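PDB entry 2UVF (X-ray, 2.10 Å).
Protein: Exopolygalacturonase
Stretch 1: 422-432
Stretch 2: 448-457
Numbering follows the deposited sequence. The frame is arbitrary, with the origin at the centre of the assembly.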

# COMPACT_ATOMS: atom_id res chain seq x y z
N LYS A 422 7.25 7.03 9.41
CA LYS A 422 7.47 8.42 8.97
C LYS A 422 7.88 8.55 7.50
O LYS A 422 8.92 8.05 7.09
CB LYS A 422 8.52 9.10 9.89
CG LYS A 422 8.95 10.51 9.47
CD LYS A 422 9.96 11.18 10.43
CE LYS A 422 10.49 12.48 9.77
NZ LYS A 422 11.70 13.14 10.42
N GLY A 423 7.07 9.24 6.71
CA GLY A 423 7.40 9.50 5.29
C GLY A 423 6.84 8.52 4.27
O GLY A 423 7.50 7.54 3.89
N ALA A 424 5.62 8.79 3.79
CA ALA A 424 4.99 7.95 2.76
C ALA A 424 4.48 8.78 1.58
O ALA A 424 3.88 9.82 1.76
CB ALA A 424 3.87 7.16 3.36
N TRP A 425 4.71 8.33 0.36
CA TRP A 425 4.22 9.09 -0.78
C TRP A 425 3.47 8.13 -1.69
O TRP A 425 4.01 7.18 -2.23
CB TRP A 425 5.38 9.86 -1.42
CG TRP A 425 5.09 10.76 -2.57
CD1 TRP A 425 3.92 11.39 -2.88
CD2 TRP A 425 6.03 11.14 -3.57
NE1 TRP A 425 4.07 12.13 -4.04
CE2 TRP A 425 5.37 12.01 -4.47
CE3 TRP A 425 7.39 10.84 -3.80
CZ2 TRP A 425 6.01 12.57 -5.58
CZ3 TRP A 425 8.03 11.40 -4.90
CH2 TRP A 425 7.34 12.26 -5.77
N LEU A 426 2.16 8.33 -1.78
CA LEU A 426 1.32 7.35 -2.48
C LEU A 426 0.65 8.03 -3.66
O LEU A 426 -0.26 8.81 -3.47
CB LEU A 426 0.27 6.74 -1.52
CG LEU A 426 0.67 6.12 -0.15
CD1 LEU A 426 1.90 5.20 -0.25
CD2 LEU A 426 0.89 7.17 0.92
N PHE A 427 1.13 7.74 -4.87
CA PHE A 427 0.66 8.45 -6.06
C PHE A 427 0.45 7.56 -7.30
O PHE A 427 1.07 6.52 -7.42
CB PHE A 427 1.57 9.67 -6.38
CG PHE A 427 3.01 9.32 -6.72
CD1 PHE A 427 3.42 9.20 -8.05
CD2 PHE A 427 3.97 9.14 -5.71
CE1 PHE A 427 4.75 8.89 -8.39
CE2 PHE A 427 5.31 8.82 -6.03
CZ PHE A 427 5.70 8.70 -7.37
N ASN A 428 -0.42 7.99 -8.20
CA ASN A 428 -0.69 7.31 -9.47
C ASN A 428 -1.09 5.83 -9.32
O ASN A 428 -0.70 4.97 -10.12
CB ASN A 428 0.49 7.46 -10.46
CG ASN A 428 0.81 8.93 -10.77
OD1 ASN A 428 -0.01 9.83 -10.54
ND2 ASN A 428 2.00 9.16 -11.31
N ASN A 429 -1.88 5.55 -8.28
CA ASN A 429 -2.38 4.18 -8.04
C ASN A 429 -3.81 4.12 -8.40
O ASN A 429 -4.52 5.15 -8.37
CB ASN A 429 -2.22 3.78 -6.56
CG ASN A 429 -0.79 3.82 -6.11
OD1 ASN A 429 -0.02 3.00 -6.53
ND2 ASN A 429 -0.42 4.81 -5.29
N TYR A 430 -4.22 2.91 -8.78
CA TYR A 430 -5.65 2.62 -8.93
C TYR A 430 -6.12 1.66 -7.83
O TYR A 430 -5.68 0.52 -7.75
CB TYR A 430 -5.89 2.00 -10.30
CG TYR A 430 -7.33 1.79 -10.66
CD1 TYR A 430 -8.09 2.81 -11.21
CD2 TYR A 430 -7.93 0.54 -10.49
CE1 TYR A 430 -9.43 2.58 -11.57
CE2 TYR A 430 -9.24 0.31 -10.82
CZ TYR A 430 -9.99 1.33 -11.37
OH TYR A 430 -11.31 1.07 -11.74
N PHE A 431 -7.01 2.13 -6.96
CA PHE A 431 -7.56 1.29 -5.90
C PHE A 431 -8.90 0.77 -6.37
O PHE A 431 -9.76 1.57 -6.75
CB PHE A 431 -7.72 2.07 -4.59
CG PHE A 431 -6.44 2.69 -4.10
CD1 PHE A 431 -5.64 2.03 -3.18
CD2 PHE A 431 -6.05 3.95 -4.56
CE1 PHE A 431 -4.44 2.60 -2.73
CE2 PHE A 431 -4.86 4.53 -4.11
CZ PHE A 431 -4.05 3.86 -3.19
N ARG A 432 -9.06 -0.55 -6.44
CA ARG A 432 -10.36 -1.13 -6.69
C ARG A 432 -10.94 -1.53 -5.33
O ARG A 432 -11.06 -0.70 -4.47
CB ARG A 432 -10.29 -2.30 -7.69
CG ARG A 432 -11.61 -2.58 -8.42
CD ARG A 432 -11.44 -3.63 -9.51
NE ARG A 432 -12.71 -4.10 -10.03
CZ ARG A 432 -13.49 -4.99 -9.43
NH1 ARG A 432 -14.65 -5.34 -10.00
NH2 ARG A 432 -13.14 -5.51 -8.25
N ILE A 448 2.24 7.66 13.34
CA ILE A 448 2.23 7.60 11.88
C ILE A 448 2.22 9.03 11.37
O ILE A 448 1.39 9.84 11.79
CB ILE A 448 1.01 6.80 11.33
CG1 ILE A 448 1.08 5.33 11.78
CG2 ILE A 448 0.92 6.91 9.79
CD1 ILE A 448 -0.25 4.64 11.94
N GLU A 449 3.14 9.36 10.47
CA GLU A 449 3.31 10.77 10.14
C GLU A 449 3.96 11.02 8.78
O GLU A 449 4.67 10.17 8.24
CB GLU A 449 4.13 11.45 11.24
CG GLU A 449 5.58 10.97 11.29
CD GLU A 449 6.30 11.33 12.59
OE1 GLU A 449 5.64 11.82 13.55
OE2 GLU A 449 7.52 11.11 12.64
N ASP A 450 3.72 12.23 8.26
CA ASP A 450 4.30 12.70 7.01
C ASP A 450 3.87 11.82 5.84
O ASP A 450 4.71 11.31 5.11
CB ASP A 450 5.84 12.77 7.06
CG ASP A 450 6.40 13.53 8.28
OD1 ASP A 450 5.66 14.28 8.97
OD2 ASP A 450 7.62 13.37 8.53
N ILE A 451 2.55 11.67 5.69
CA ILE A 451 1.92 10.81 4.69
C ILE A 451 1.26 11.68 3.62
O ILE A 451 0.40 12.51 3.93
CB ILE A 451 0.82 9.88 5.33
CG1 ILE A 451 1.28 9.15 6.62
CG2 ILE A 451 0.24 8.89 4.32
CD1 ILE A 451 2.52 8.22 6.49
N LEU A 452 1.65 11.49 2.35
CA LEU A 452 1.02 12.21 1.21
C LEU A 452 0.43 11.29 0.13
O LEU A 452 1.15 10.61 -0.60
CB LEU A 452 1.98 13.27 0.60
CG LEU A 452 1.50 14.04 -0.64
CD1 LEU A 452 0.22 14.83 -0.38
CD2 LEU A 452 2.58 14.95 -1.22
N ALA A 453 -0.90 11.28 0.02
CA ALA A 453 -1.61 10.48 -0.99
C ALA A 453 -2.27 11.38 -2.07
O ALA A 453 -3.32 11.99 -1.84
CB ALA A 453 -2.65 9.56 -0.31
N GLU A 454 -1.64 11.45 -3.24
CA GLU A 454 -2.09 12.36 -4.30
C GLU A 454 -2.17 11.68 -5.64
O GLU A 454 -1.39 10.80 -5.94
CB GLU A 454 -1.17 13.59 -4.41
CG GLU A 454 0.32 13.25 -4.56
CD GLU A 454 1.17 14.48 -4.78
OE1 GLU A 454 0.60 15.59 -4.81
OE2 GLU A 454 2.41 14.33 -4.91
N ASN A 455 -3.11 12.13 -6.46
CA ASN A 455 -3.18 11.78 -7.87
C ASN A 455 -3.43 10.28 -8.03
O ASN A 455 -2.75 9.59 -8.80
CB ASN A 455 -1.93 12.27 -8.65
CG ASN A 455 -1.88 13.81 -8.80
OD1 ASN A 455 -0.97 14.48 -8.27
ND2 ASN A 455 -2.83 14.35 -9.53
N ASN A 456 -4.44 9.82 -7.29
CA ASN A 456 -4.85 8.44 -7.23
C ASN A 456 -6.32 8.39 -7.65
O ASN A 456 -7.06 9.37 -7.52
CB ASN A 456 -4.73 7.84 -5.79
CG ASN A 456 -3.29 7.80 -5.26
OD1 ASN A 456 -2.47 6.99 -5.68
ND2 ASN A 456 -3.00 8.66 -4.30
N VAL A 457 -6.73 7.23 -8.13
CA VAL A 457 -8.14 6.98 -8.46
C VAL A 457 -8.64 5.77 -7.64
O VAL A 457 -7.93 4.77 -7.52
CB VAL A 457 -8.31 6.79 -10.01
CG1 VAL A 457 -9.45 5.90 -10.32
CG2 VAL A 457 -8.49 8.14 -10.67

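The two stretches run side by side as neighbouring parallel strands. Their N-to-C directions differ by 13°, and the strand axes approach to 4.6 Å. The register advances one residue at a time, from Lys 422 beside Glu 449 to Leu 426 beside Ala 453. Together the stretches bury 842 Å², both sides summed.

Backbone hydrogen bonds hold this register. Gly 423 N donates to Glu 449 O at 3.0 Å, and Ala 424 N donates to Asp 450 O, also at 3.0 Å. Leu 452 then sits between two partners, as parallel pairing requires. Its N donates to Ala 424 O at 2.8 Å, and its O accepts from Leu 426 N at 2.8 Å. Both bonds are nearly straight. Glu 454 N donates, less straight, to Leu 426 O at 3.0 Å.

Gly 423 has phi/psi of 95/88. At these angles a CB would be jammed against the carbonyl O of the preceding residue, so the backbone itself calls for glycine.

The regular ladder is interrupted around Asn 428, whose phi is positive. There Asn 428 N donates to Asn 455 O at 2.9 Å. Pairing resumes at Val 457. Its N donates to Asn 429 O at 3.0 Å, and its O accepts from Phe 431 N at 2.9 Å.

Asn 456 ties the interruption together with its side chain. Its ND2 donates to Leu 426 O at 2.9 Å, so that carbonyl accepts two hydrogen bonds across the contact. Its OD1 accepts from both N and ND2 of Asn 429, each at 3.0 Å. The amide thus uses both its donor and its acceptor on the other stretch. The Phe 431 ring meets this residue edge-on, with CE2 3.7 Å from Asn 456 CB.

Side chains of paired residues share a face of the sheet. On one face, Ala 424 CB packs on Ile 451 CD1 at 3.6 Å. Leu 426 CD2 lies 3.9 Å from Ile 451 CG2, giving a small apolar cluster of buried residues.

The other face is more mixed. Trp 425 CD1 is 4.2 Å from Leu 452 CD2, while its indole NE1 donates to Glu 454 OE2 at 2.9 Å. The carboxylate lies at the ring edge, where the N-H points. Farther along, Tyr 430 CD1 meets Val 457 CG1 at 3.5 Å. At the start, Lys 422 NZ is 4.5 Å from Asp 450 OD2, too far for a salt bridge.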